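Local coordinates for conserved hypothetical protein (Streptococcus pneumoniae, PDB 2GK4) that is of unknown function but belongs to the DNA/pantothenate metabolism flavoprotein family and probably serves phosphopantothenoylcysteine synthesis on the way to coenzyme A, at residues T13-D18 with D96-Y101; K33-T38 with E218-L223; A184-A189 with F204-Q209; L163-E168 with D191-S196; T103-V108 with D131-L136. One frame throughout, in Å; residues are numbered along the deposited sequence. Where two conformers were deposited one is given.

Contact 1 (T13-D18 with D96-Y101); sequences TSEAID and DYTPVY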
# COMPACT_ATOMS: atom_id res chain seq x y z
N THR A 13 -0.36 -7.32 -5.81
CA THR A 13 -1.34 -6.40 -6.36
C THR A 13 -1.90 -5.47 -5.28
O THR A 13 -1.91 -5.81 -4.08
CB THR A 13 -2.54 -7.14 -7.02
OG1 THR A 13 -3.12 -8.10 -6.10
CG2 THR A 13 -2.10 -7.85 -8.33
N SER A 14 -2.31 -4.27 -5.70
CA SER A 14 -2.89 -3.26 -4.82
C SER A 14 -4.26 -2.91 -5.39
O SER A 14 -4.37 -2.59 -6.58
CB SER A 14 -2.05 -1.99 -4.79
OG SER A 14 -0.91 -2.11 -3.93
N GLU A 15 -5.29 -2.97 -4.56
CA GLU A 15 -6.65 -2.68 -5.03
C GLU A 15 -7.12 -1.36 -4.38
O GLU A 15 -7.23 -1.28 -3.16
CB GLU A 15 -7.57 -3.85 -4.64
CG GLU A 15 -7.11 -5.22 -5.13
CD GLU A 15 -7.15 -5.37 -6.64
OE1 GLU A 15 -8.17 -4.95 -7.27
OE2 GLU A 15 -6.16 -5.92 -7.19
N ALA A 16 -7.39 -0.33 -5.19
CA ALA A 16 -7.74 1.00 -4.65
C ALA A 16 -9.05 0.99 -3.88
O ALA A 16 -10.06 0.39 -4.32
CB ALA A 16 -7.76 2.05 -5.75
N ILE A 17 -9.03 1.62 -2.72
CA ILE A 17 -10.24 1.84 -1.93
C ILE A 17 -10.79 3.23 -2.28
O ILE A 17 -12.00 3.41 -2.53
CB ILE A 17 -9.96 1.75 -0.42
CG1 ILE A 17 -9.68 0.30 -0.03
CG2 ILE A 17 -11.15 2.26 0.39
CD1 ILE A 17 -9.03 0.13 1.35
N ASP A 18 -9.91 4.20 -2.27
CA ASP A 18 -10.30 5.55 -2.59
C ASP A 18 -9.09 6.18 -3.22
O ASP A 18 -8.21 5.47 -3.72
CB ASP A 18 -10.77 6.29 -1.33
CG ASP A 18 -9.71 6.34 -0.22
OD1 ASP A 18 -8.51 6.66 -0.50
OD2 ASP A 18 -10.09 6.10 0.93
N ASP A 96 -7.05 -11.82 -3.63
CA ASP A 96 -8.24 -12.65 -3.78
C ASP A 96 -9.53 -11.86 -3.78
O ASP A 96 -10.56 -12.39 -4.19
CB ASP A 96 -8.32 -13.69 -2.68
CG ASP A 96 -7.44 -14.88 -2.94
OD1 ASP A 96 -7.23 -15.25 -4.12
OD2 ASP A 96 -6.96 -15.45 -1.95
N TYR A 97 -9.47 -10.63 -3.26
CA TYR A 97 -10.64 -9.75 -3.15
C TYR A 97 -10.33 -8.34 -3.56
O TYR A 97 -9.22 -7.82 -3.35
CB TYR A 97 -11.15 -9.76 -1.69
CG TYR A 97 -11.65 -11.13 -1.28
CD1 TYR A 97 -10.79 -12.05 -0.68
CD2 TYR A 97 -12.96 -11.52 -1.54
CE1 TYR A 97 -11.23 -13.35 -0.34
CE2 TYR A 97 -13.41 -12.81 -1.22
CZ TYR A 97 -12.54 -13.71 -0.62
OH TYR A 97 -13.00 -14.99 -0.27
N THR A 98 -11.37 -7.67 -4.06
CA THR A 98 -11.28 -6.28 -4.45
C THR A 98 -12.45 -5.46 -3.89
O THR A 98 -13.59 -5.94 -3.83
CB THR A 98 -11.16 -6.19 -5.98
OG1 THR A 98 -10.77 -4.86 -6.35
CG2 THR A 98 -12.47 -6.65 -6.70
N PRO A 99 -12.18 -4.21 -3.45
CA PRO A 99 -13.19 -3.35 -2.86
C PRO A 99 -14.40 -3.14 -3.76
O PRO A 99 -14.26 -3.00 -4.99
CB PRO A 99 -12.45 -2.01 -2.70
CG PRO A 99 -11.05 -2.40 -2.47
CD PRO A 99 -10.85 -3.55 -3.44
N VAL A 100 -15.60 -3.14 -3.16
CA VAL A 100 -16.81 -2.81 -3.88
C VAL A 100 -17.46 -1.56 -3.29
O VAL A 100 -17.75 -0.59 -4.01
CB VAL A 100 -17.81 -4.00 -3.89
CG1 VAL A 100 -19.16 -3.57 -4.52
CG2 VAL A 100 -17.23 -5.18 -4.64
N TYR A 101 -17.63 -1.55 -1.98
CA TYR A 101 -18.41 -0.51 -1.32
C TYR A 101 -17.91 -0.29 0.09
O TYR A 101 -17.70 -1.23 0.84
CB TYR A 101 -19.87 -0.95 -1.28
CG TYR A 101 -20.84 0.09 -0.76
CD1 TYR A 101 -21.50 -0.09 0.45
CD2 TYR A 101 -21.13 1.24 -1.50
CE1 TYR A 101 -22.43 0.85 0.93
CE2 TYR A 101 -22.06 2.19 -1.03
CZ TYR A 101 -22.69 1.99 0.19
OH TYR A 101 -23.63 2.90 0.67
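The carboxylate of E15 is met by the hydroxyl of T98: T98 OG1 donates to E15 OE1 at 2.8 Å, arriving on the anti side, 25° out of the carboxylate plane. The other oxygen, OE2, accepts from the backbone N of T71, so each oxygen has its own donor, the second from outside the two segments. The E15 chain is bent at chi2 (-66°), swinging CD across toward T98, and the two side chains meet at about a right angle. Beside this bond lies the pyrrolidine ring of P99. P99 CD sits 3.5 Å from E15 CB, while P99 CG touches A16 O at 3.5 Å and I17 CG1 at 3.9 Å, so the ring packs against three consecutive residues, E15 to I17. Y97 points away from strand 14-16 at its CB, and its hydroxyl bonds to D131 O of the second subunit. The strand segments run nearly parallel, 5° apart, with axes 6.5 Å from each other, joined by side chains rather than a backbone ladder. Strand 14-16 pairs instead with 21-25, and 97-104, which carries a classic beta bulge at V100 and Y101, pairs with 133-140. Two antiparallel beta ribbons thus pack against each other close to the dimer interface.

Contact 2 (K33-T38 with E218-L223); sequences KIITET and EIAELL
I219 opens the contact with a loose touch, its CG2 lying 4.5 Å from I35 CD1. The next residue, A220, is the centre of the packing: its CA comes within 4.9 Å of the CA of I35, and its lone methyl fits among three side chains of the first helix. A220 CB meets I34 CG2 at 3.9 Å, lies over I35 CG1, and is pressed most closely by T38 OG1, at 3.3 Å. That hydroxyl is turned back on its own helix, anti to the carbonyl carbon (chi1 -59°), and gives its proton to I34 O at 2.8 Å from above the carbonyl plane. T38 N reaches the same oxygen from the opposite face, so I34 O carries two bonds and the threonine presents a spent polar tip to the alanine methyl. One turn further on, L223 ends the contact, CD1 to I35 CD1 at 3.6 Å, the two chains crossing obliquely. With so small a residue between them the axes approach to 8.9 Å, at a crossing angle of -43°. Helix 216-228 lies beside helix 30-41 and packs on the sheet, where I219, L222 and L223 rest on F204 of strand 202-205 and both I219 and L222 also reach V213 of strand 210-213.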
# COMPACT_ATOMS: atom_id res chain seq x y z
N LYS A 33 12.78 -11.60 -7.78
CA LYS A 33 13.99 -10.91 -8.19
C LYS A 33 15.14 -11.88 -8.39
O LYS A 33 15.82 -11.83 -9.41
CB LYS A 33 14.36 -9.82 -7.16
CG LYS A 33 15.71 -9.14 -7.43
CD LYS A 33 15.95 -8.07 -6.38
CE LYS A 33 17.20 -7.30 -6.66
NZ LYS A 33 18.40 -8.10 -6.24
N ILE A 34 15.34 -12.80 -7.44
CA ILE A 34 16.48 -13.74 -7.52
C ILE A 34 16.29 -14.71 -8.67
O ILE A 34 17.24 -15.01 -9.41
CB ILE A 34 16.69 -14.51 -6.19
CG1 ILE A 34 17.06 -13.54 -5.04
CG2 ILE A 34 17.81 -15.56 -6.33
CD1 ILE A 34 17.09 -14.22 -3.66
N ILE A 35 15.06 -15.17 -8.87
CA ILE A 35 14.77 -16.06 -9.99
C ILE A 35 15.10 -15.37 -11.31
O ILE A 35 15.76 -15.94 -12.18
CB ILE A 35 13.32 -16.55 -9.93
CG1 ILE A 35 13.20 -17.52 -8.73
CG2 ILE A 35 12.92 -17.23 -11.26
CD1 ILE A 35 11.70 -17.80 -8.33
N THR A 36 14.65 -14.13 -11.43
CA THR A 36 14.86 -13.35 -12.64
C THR A 36 16.36 -13.15 -12.89
O THR A 36 16.82 -13.39 -14.01
CB THR A 36 14.10 -12.00 -12.60
OG1 THR A 36 12.69 -12.26 -12.47
CG2 THR A 36 14.35 -11.18 -13.89
N GLU A 37 17.10 -12.70 -11.87
CA GLU A 37 18.58 -12.57 -11.98
C GLU A 37 19.24 -13.86 -12.43
O GLU A 37 20.12 -13.86 -13.29
CB GLU A 37 19.17 -12.18 -10.63
CG GLU A 37 18.77 -10.79 -10.22
CD GLU A 37 19.14 -10.47 -8.77
OE1 GLU A 37 19.44 -11.40 -7.95
OE2 GLU A 37 19.11 -9.28 -8.44
N THR A 38 18.79 -14.98 -11.85
CA THR A 38 19.35 -16.28 -12.18
C THR A 38 19.13 -16.60 -13.65
O THR A 38 20.08 -17.04 -14.34
CB THR A 38 18.79 -17.39 -11.27
OG1 THR A 38 19.14 -17.05 -9.92
CG2 THR A 38 19.41 -18.75 -11.60
N GLU A 218 18.82 -21.82 -3.78
CA GLU A 218 18.55 -23.20 -4.22
C GLU A 218 17.26 -23.27 -5.01
O GLU A 218 17.17 -24.05 -5.98
CB GLU A 218 18.45 -24.15 -3.03
CG GLU A 218 19.77 -24.83 -2.65
CD GLU A 218 19.69 -25.61 -1.33
OE1 GLU A 218 18.63 -26.22 -1.01
OE2 GLU A 218 20.71 -25.62 -0.60
N ILE A 219 16.26 -22.47 -4.61
CA ILE A 219 15.00 -22.38 -5.38
C ILE A 219 15.30 -21.94 -6.81
O ILE A 219 14.90 -22.61 -7.78
CB ILE A 219 13.94 -21.43 -4.71
CG1 ILE A 219 13.50 -22.00 -3.36
CG2 ILE A 219 12.71 -21.22 -5.63
CD1 ILE A 219 12.71 -20.97 -2.45
N ALA A 220 16.03 -20.82 -6.92
CA ALA A 220 16.41 -20.31 -8.25
C ALA A 220 17.21 -21.28 -9.10
O ALA A 220 16.91 -21.44 -10.30
CB ALA A 220 17.11 -18.92 -8.14
N GLU A 221 18.18 -21.95 -8.47
CA GLU A 221 19.08 -22.86 -9.16
C GLU A 221 18.33 -24.08 -9.71
O GLU A 221 18.53 -24.49 -10.86
CB GLU A 221 20.24 -23.25 -8.21
CG GLU A 221 21.13 -22.03 -7.85
CD GLU A 221 22.08 -22.24 -6.67
OE1 GLU A 221 21.93 -23.22 -5.91
OE2 GLU A 221 23.00 -21.40 -6.50
N LEU A 222 17.43 -24.64 -8.90
CA LEU A 222 16.60 -25.77 -9.29
C LEU A 222 15.61 -25.38 -10.40
O LEU A 222 15.43 -26.12 -11.38
CB LEU A 222 15.88 -26.38 -8.07
CG LEU A 222 15.07 -27.65 -8.37
CD1 LEU A 222 15.92 -28.71 -9.05
CD2 LEU A 222 14.44 -28.21 -7.09
N LEU A 223 14.97 -24.22 -10.28
CA LEU A 223 14.13 -23.76 -11.36
C LEU A 223 14.95 -23.64 -12.63
O LEU A 223 14.47 -24.01 -13.69
CB LEU A 223 13.49 -22.40 -11.06
CG LEU A 223 12.14 -22.45 -10.38
CD1 LEU A 223 11.81 -21.04 -9.83
CD2 LEU A 223 11.06 -22.93 -11.35

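Contact 3 (A184-A189 with F204-Q209); sequences ADLIIA and FVEKNQ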
# COMPACT_ATOMS: atom_id res chain seq x y z
N ALA A 184 -1.10 -26.62 -13.92
CA ALA A 184 0.26 -26.19 -13.73
C ALA A 184 1.11 -27.42 -13.81
O ALA A 184 0.65 -28.55 -13.53
CB ALA A 184 0.44 -25.47 -12.37
N ASP A 185 2.36 -27.17 -14.15
CA ASP A 185 3.34 -28.17 -14.36
C ASP A 185 4.07 -28.45 -13.03
O ASP A 185 4.41 -29.60 -12.69
CB ASP A 185 4.23 -27.64 -15.47
CG ASP A 185 3.51 -27.61 -16.84
OD1 ASP A 185 2.69 -26.66 -17.21
OD2 ASP A 185 3.77 -28.59 -17.56
N LEU A 186 4.22 -27.40 -12.24
CA LEU A 186 5.02 -27.38 -11.04
C LEU A 186 4.43 -26.33 -10.13
O LEU A 186 4.11 -25.23 -10.59
CB LEU A 186 6.47 -27.00 -11.38
CG LEU A 186 7.41 -26.67 -10.22
CD1 LEU A 186 7.60 -27.94 -9.33
CD2 LEU A 186 8.78 -26.19 -10.77
N ILE A 187 4.26 -26.69 -8.85
CA ILE A 187 3.92 -25.70 -7.82
C ILE A 187 5.00 -25.72 -6.75
O ILE A 187 5.29 -26.78 -6.15
CB ILE A 187 2.52 -25.98 -7.15
CG1 ILE A 187 1.34 -25.82 -8.13
CG2 ILE A 187 2.30 -25.05 -5.99
CD1 ILE A 187 1.17 -24.43 -8.73
N ILE A 188 5.59 -24.56 -6.49
CA ILE A 188 6.60 -24.43 -5.44
C ILE A 188 5.87 -23.99 -4.16
O ILE A 188 5.39 -22.84 -4.04
CB ILE A 188 7.71 -23.47 -5.88
CG1 ILE A 188 8.41 -24.03 -7.14
CG2 ILE A 188 8.73 -23.21 -4.73
CD1 ILE A 188 9.33 -23.06 -7.80
N ALA A 189 5.76 -24.93 -3.24
CA ALA A 189 4.98 -24.72 -2.02
C ALA A 189 5.91 -24.33 -0.87
O ALA A 189 7.02 -24.84 -0.78
CB ALA A 189 4.19 -25.98 -1.67
N PHE A 204 9.17 -28.48 -4.25
CA PHE A 204 8.80 -28.44 -5.67
C PHE A 204 7.82 -29.60 -5.87
O PHE A 204 8.22 -30.77 -5.83
CB PHE A 204 10.06 -28.60 -6.55
CG PHE A 204 10.84 -27.33 -6.73
CD1 PHE A 204 11.21 -26.53 -5.64
CD2 PHE A 204 11.24 -26.94 -8.01
CE1 PHE A 204 11.94 -25.35 -5.82
CE2 PHE A 204 11.99 -25.78 -8.22
CZ PHE A 204 12.35 -24.99 -7.13
N VAL A 205 6.54 -29.24 -5.96
CA VAL A 205 5.47 -30.19 -6.08
C VAL A 205 5.08 -30.41 -7.55
O VAL A 205 4.59 -29.50 -8.29
CB VAL A 205 4.23 -29.76 -5.21
CG1 VAL A 205 3.13 -30.81 -5.28
CG2 VAL A 205 4.63 -29.56 -3.75
N GLU A 206 5.26 -31.66 -7.96
CA GLU A 206 4.72 -32.11 -9.22
C GLU A 206 3.66 -33.18 -8.99
O GLU A 206 3.40 -33.61 -7.88
CB GLU A 206 5.85 -32.62 -10.11
CG GLU A 206 6.85 -31.53 -10.48
CD GLU A 206 8.12 -32.10 -11.10
OE1 GLU A 206 8.70 -33.04 -10.54
OE2 GLU A 206 8.56 -31.59 -12.14
N LYS A 207 3.03 -33.62 -10.08
CA LYS A 207 1.93 -34.56 -10.01
C LYS A 207 2.29 -35.81 -9.21
O LYS A 207 1.57 -36.20 -8.30
CB LYS A 207 1.54 -34.93 -11.43
CG LYS A 207 0.28 -35.75 -11.53
CD LYS A 207 -0.47 -35.39 -12.80
CE LYS A 207 0.14 -36.03 -14.04
NZ LYS A 207 -0.94 -36.46 -15.00
N ASN A 208 3.44 -36.39 -9.53
CA ASN A 208 3.87 -37.66 -8.93
C ASN A 208 5.26 -37.64 -8.29
O ASN A 208 5.80 -38.72 -7.97
CB ASN A 208 3.89 -38.76 -10.01
CG ASN A 208 2.50 -39.12 -10.53
OD1 ASN A 208 1.52 -39.12 -9.80
ND2 ASN A 208 2.43 -39.39 -11.82
N GLN A 209 5.86 -36.47 -8.13
CA GLN A 209 7.12 -36.42 -7.39
C GLN A 209 7.30 -35.10 -6.70
O GLN A 209 6.62 -34.12 -7.02
CB GLN A 209 8.33 -36.70 -8.28
CG GLN A 209 8.22 -36.23 -9.70
CD GLN A 209 9.08 -37.05 -10.62
OE1 GLN A 209 8.57 -37.92 -11.34
NE2 GLN A 209 10.39 -36.81 -10.60
O HOH W 1 3.55 -32.02 -12.69
O HOH W 2 7.38 -30.15 -13.94
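I187 and V205 form an antiparallel hydrogen-bonded pair, each satisfying the other's backbone. I187 N donates to V205 O at 2.9 Å, almost straight at 174° and in the carbonyl plane; V205 N returns a bond to I187 O at 2.8 Å, tilted somewhat from that plane. Beyond the I187-V205 pair, two waters bridge the segments. One donates to D185 O at 2.6 Å and accepts from K207 N at 3.1 Å, and the second bridges D185 O to E206 OE2, 2.6 Å from the carboxylate oxygen. E206 OE2 also holds a salt bridge to K226, E206 N is taken up by Q209 O in the turn, and E206 O by R176. D185 OD1 is engaged by L157 N. In the adjoining non-hydrogen-bonded pair, I188 with F204, the side chains do the work: I188 CG1 stands 3.8 Å above the centre of the F204 ring in a CH-pi contact. L186 also reaches this ring, its CD2 coming obliquely to F204 CD2 at 3.8 Å. The backbone of I188 is bonded on its far side to strand 156-163, making 186-191 an inner strand of the large sheet. Helix 216-228 covers the F204 side through L222 and L223, while helix 168-182 lies over I187, A189 and V205.

Contact 4 (L163-E168 with D191-S196); sequences LVDVTE and DLTQIS
The carboxylate of D191 gathers three backbone N-H groups, two of them from the facing loop. CG stands anti to the backbone N (chi1 -175°), placing it toward the 163-168 loop, near D165 N and V166 N. D191 OD1 accepts from D165 N at 2.9 Å on its syn side, and from T193 N, also at 2.9 Å, which arrives from the opposite face of the carboxylate plane and closes an Asx turn. D191 OD2 takes V166 N at 3.0 Å, again syn. D165 has a positive phi (63°), a left-handed bend that turns two successive N-H groups toward the same carboxylate. Several bonds thus fix the acid's rotation; the three N-H donors would probably favour its charged form, although V166 O also lies close to OD2. V166 CG2, wedged between its own N and carbonyl carbon, lies 3.7 Å from D191 OD2. On the outer side V164 and L192 run side by side, CG2 to CB at 4.0 Å, and T193 CG2 packs against D165 CB. L192 N to L163 O, at 2.9 Å, extends the parallel pairing of L163 with D191 by a last backbone bond. S19 of the second subunit touches both V164 and L192. The loops leave the C-terminal ends of strands 156-163 and 186-191; the first runs into helix 168-182, N-capped by T167, which links the two parallel strands in a beta-alpha-beta crossover.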
# COMPACT_ATOMS: atom_id res chain seq x y z
N LEU A 163 1.47 -21.05 2.47
CA LEU A 163 0.57 -21.23 3.59
C LEU A 163 1.29 -20.80 4.86
O LEU A 163 2.46 -20.45 4.81
CB LEU A 163 0.12 -22.68 3.69
CG LEU A 163 -0.59 -23.22 2.45
CD1 LEU A 163 -0.97 -24.67 2.71
CD2 LEU A 163 -1.84 -22.41 2.06
N VAL A 164 0.60 -20.86 5.99
CA VAL A 164 1.17 -20.41 7.26
C VAL A 164 0.93 -21.46 8.35
O VAL A 164 -0.22 -21.75 8.68
CB VAL A 164 0.58 -19.03 7.70
CG1 VAL A 164 1.39 -18.50 8.89
CG2 VAL A 164 0.63 -17.98 6.55
N ASP A 165 2.02 -22.02 8.87
CA ASP A 165 2.03 -22.94 10.02
C ASP A 165 1.26 -24.23 9.74
O ASP A 165 0.28 -24.54 10.42
CB ASP A 165 1.52 -22.26 11.30
CG ASP A 165 2.14 -22.85 12.57
OD1 ASP A 165 2.91 -23.83 12.47
OD2 ASP A 165 1.85 -22.33 13.67
N VAL A 166 1.70 -24.96 8.72
CA VAL A 166 1.04 -26.19 8.30
C VAL A 166 2.07 -27.34 8.24
O VAL A 166 3.29 -27.10 8.19
CB VAL A 166 0.37 -26.00 6.92
CG1 VAL A 166 -0.77 -24.94 7.00
CG2 VAL A 166 1.41 -25.57 5.85
N THR A 167 1.60 -28.59 8.19
CA THR A 167 2.54 -29.70 7.98
C THR A 167 2.98 -29.68 6.53
O THR A 167 2.27 -29.16 5.64
CB THR A 167 1.92 -31.07 8.26
OG1 THR A 167 0.88 -31.32 7.30
CG2 THR A 167 1.37 -31.12 9.67
N GLU A 168 4.14 -30.28 6.25
CA GLU A 168 4.55 -30.40 4.85
C GLU A 168 3.63 -31.29 4.04
O GLU A 168 3.44 -31.04 2.87
CB GLU A 168 6.03 -30.82 4.75
CG GLU A 168 6.94 -29.77 5.37
CD GLU A 168 8.41 -29.95 5.00
OE1 GLU A 168 8.84 -31.10 4.70
OE2 GLU A 168 9.13 -28.93 5.05
N ASP A 191 6.01 -22.48 3.44
CA ASP A 191 5.34 -22.15 4.69
C ASP A 191 6.04 -20.89 5.17
O ASP A 191 7.28 -20.81 5.25
CB ASP A 191 5.51 -23.31 5.68
CG ASP A 191 4.74 -23.13 6.98
OD1 ASP A 191 4.52 -21.97 7.43
OD2 ASP A 191 4.37 -24.17 7.57
N LEU A 192 5.23 -19.86 5.43
CA LEU A 192 5.73 -18.60 5.91
C LEU A 192 6.66 -18.76 7.12
O LEU A 192 7.62 -17.99 7.29
CB LEU A 192 4.57 -17.68 6.30
CG LEU A 192 4.97 -16.23 6.63
CD1 LEU A 192 5.56 -15.52 5.41
CD2 LEU A 192 3.73 -15.52 7.11
N THR A 193 6.36 -19.74 7.96
CA THR A 193 7.08 -19.92 9.22
C THR A 193 8.42 -20.62 9.00
O THR A 193 9.20 -20.76 9.93
CB THR A 193 6.25 -20.73 10.27
OG1 THR A 193 6.15 -22.10 9.86
CG2 THR A 193 4.86 -20.14 10.46
N GLN A 194 8.71 -21.02 7.76
CA GLN A 194 9.98 -21.69 7.46
C GLN A 194 10.85 -20.84 6.53
O GLN A 194 11.77 -21.33 5.87
CB GLN A 194 9.73 -23.12 6.93
CG GLN A 194 8.93 -23.98 7.94
CD GLN A 194 9.69 -24.32 9.25
OE1 GLN A 194 9.07 -24.49 10.32
NE2 GLN A 194 11.01 -24.41 9.16
N ILE A 195 10.58 -19.53 6.54
CA ILE A 195 11.37 -18.57 5.78
C ILE A 195 12.10 -17.66 6.80
O ILE A 195 11.50 -17.20 7.79
CB ILE A 195 10.45 -17.69 4.87
CG1 ILE A 195 9.66 -18.55 3.87
CG2 ILE A 195 11.29 -16.59 4.17
CD1 ILE A 195 8.60 -17.77 3.04
N SER A 196 13.37 -17.40 6.56
CA SER A 196 14.17 -16.57 7.46
C SER A 196 15.17 -15.77 6.66
O SER A 196 15.10 -15.73 5.42
CB SER A 196 14.90 -17.44 8.50
OG SER A 196 16.00 -18.11 7.90

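Contact 5 (T103-V108 with D131-L136); sequences TGLEEV and DEVQVL
V135 N donates to T103 O at 2.8 Å, and T103 N answers with a 2.9 Å bond to V135 O, an antiparallel hydrogen-bonded pair. Two residues on, L105 N reaches V133 O at 3.1 Å from well above its carbonyl plane, 39° out, where the chain turns into helix 105-110, with G104 at the N-cap. The apolar side of this junction is built from branched residues. L105 CB rests on V133 CB at 3.8 Å, and its CD1 touches V135 CG2. One helical turn later, V108 CG2 meets V135 CB at 3.8 Å. Strands 97-104 and 133-140 form a two-stranded ribbon that projects far from the main sheet; Q134, V135 and L136 pair in antiparallel fashion with a strand of the second subunit, so the ribbon continues through the dimer, and V135 packs on V135 of that subunit. At the polar rim the E106 chain, bent at chi2 (-93°), brings OE2 to 3.2 Å from D131 OD2, with the carboxylates turned 35° from each other. A water donates to E106 OE1 and, at 2.7 Å, to D131 OD2, which probably eases the repulsion of these like charges. D131 OD1 accepts from S128 N and weakly from Q134 NE2.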
# COMPACT_ATOMS: atom_id res chain seq x y z
N THR A 103 -18.56 1.99 3.62
CA THR A 103 -19.60 2.78 4.29
C THR A 103 -19.40 2.81 5.82
O THR A 103 -18.47 2.21 6.33
CB THR A 103 -21.03 2.28 3.91
OG1 THR A 103 -22.01 3.27 4.25
CG2 THR A 103 -21.37 0.97 4.62
N GLY A 104 -20.28 3.53 6.52
CA GLY A 104 -20.26 3.60 8.00
C GLY A 104 -20.97 2.40 8.61
O GLY A 104 -21.84 1.79 7.98
N LEU A 105 -20.58 2.04 9.83
CA LEU A 105 -21.21 0.90 10.52
C LEU A 105 -22.74 1.04 10.65
O LEU A 105 -23.46 0.04 10.55
CB LEU A 105 -20.59 0.71 11.91
CG LEU A 105 -21.04 -0.53 12.71
CD1 LEU A 105 -20.58 -1.82 12.05
CD2 LEU A 105 -20.53 -0.45 14.15
N GLU A 106 -23.21 2.27 10.86
CA GLU A 106 -24.64 2.55 11.04
C GLU A 106 -25.49 2.14 9.83
O GLU A 106 -26.53 1.50 10.00
CB GLU A 106 -24.86 4.02 11.42
CG GLU A 106 -23.90 4.99 10.74
CD GLU A 106 -22.64 5.30 11.56
OE1 GLU A 106 -22.76 6.07 12.55
OE2 GLU A 106 -21.55 4.79 11.21
N GLU A 107 -25.04 2.48 8.62
CA GLU A 107 -25.71 2.03 7.38
C GLU A 107 -25.77 0.50 7.29
O GLU A 107 -26.79 -0.07 6.90
CB GLU A 107 -25.06 2.62 6.11
CG GLU A 107 -25.94 2.42 4.85
CD GLU A 107 -25.23 2.67 3.51
OE1 GLU A 107 -24.10 3.17 3.47
OE2 GLU A 107 -25.84 2.37 2.46
N VAL A 108 -24.68 -0.17 7.66
CA VAL A 108 -24.64 -1.64 7.68
C VAL A 108 -25.63 -2.21 8.72
O VAL A 108 -26.37 -3.15 8.45
CB VAL A 108 -23.23 -2.19 7.93
CG1 VAL A 108 -23.20 -3.74 7.83
CG2 VAL A 108 -22.24 -1.59 6.90
N ASP A 131 -18.00 8.66 12.09
CA ASP A 131 -18.18 7.20 12.23
C ASP A 131 -17.06 6.66 13.10
O ASP A 131 -15.88 6.87 12.81
CB ASP A 131 -18.12 6.48 10.87
CG ASP A 131 -19.16 6.96 9.87
OD1 ASP A 131 -18.94 6.76 8.66
OD2 ASP A 131 -20.21 7.52 10.28
N GLU A 132 -17.41 5.97 14.17
CA GLU A 132 -16.40 5.27 14.93
C GLU A 132 -15.88 4.05 14.18
O GLU A 132 -14.77 3.59 14.42
CB GLU A 132 -16.92 4.85 16.30
CG GLU A 132 -16.28 5.61 17.46
CD GLU A 132 -14.77 5.34 17.57
OE1 GLU A 132 -14.35 4.15 17.52
OE2 GLU A 132 -14.01 6.33 17.70
N VAL A 133 -16.71 3.50 13.30
CA VAL A 133 -16.36 2.28 12.59
C VAL A 133 -16.74 2.42 11.14
O VAL A 133 -17.83 2.92 10.82
CB VAL A 133 -17.07 1.03 13.23
CG1 VAL A 133 -16.80 -0.25 12.41
CG2 VAL A 133 -16.61 0.81 14.65
N GLN A 134 -15.86 2.01 10.24
CA GLN A 134 -16.22 1.94 8.83
C GLN A 134 -16.09 0.49 8.32
O GLN A 134 -15.35 -0.31 8.89
CB GLN A 134 -15.46 2.99 8.00
CG GLN A 134 -15.90 4.45 8.35
CD GLN A 134 -15.15 5.54 7.56
OE1 GLN A 134 -14.08 5.32 7.01
NE2 GLN A 134 -15.74 6.75 7.53
N VAL A 135 -16.87 0.16 7.30
CA VAL A 135 -17.03 -1.23 6.87
C VAL A 135 -16.84 -1.29 5.37
O VAL A 135 -17.52 -0.57 4.63
CB VAL A 135 -18.45 -1.75 7.19
CG1 VAL A 135 -18.59 -3.21 6.80
CG2 VAL A 135 -18.77 -1.57 8.65
N LEU A 136 -15.92 -2.12 4.93
CA LEU A 136 -15.63 -2.30 3.50
C LEU A 136 -16.07 -3.69 3.04
O LEU A 136 -15.68 -4.69 3.65
CB LEU A 136 -14.12 -2.09 3.23
CG LEU A 136 -13.64 -2.40 1.80
CD1 LEU A 136 -14.20 -1.38 0.82
CD2 LEU A 136 -12.10 -2.47 1.73
O HOH W 3 -21.04 8.82 12.44

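Overall arrangement
From the N terminus, contact 1 opens at 13-18 and contact 2 at 33-38, before 96-101 closes contact 1; the two therefore cross. Strand 97-104 then leads straight into contact 5, closed 23 residues on by 131-136; contacts 1 and 5 touch, with L136 against I17 and P99, in a part of the fold that meets the second subunit. Beyond it, contacts 3 and 4 interleave: 163-168, 184-189, 191-196 and 204-209 alternate along the chain and tie together strands 156-163, 186-191 and 202-205 of the large sheet and the loops that leave them. Contact 2 encloses contacts 3, 4 and 5 when 218-223 returns, its helix packing on F204 and I188 of contact 3.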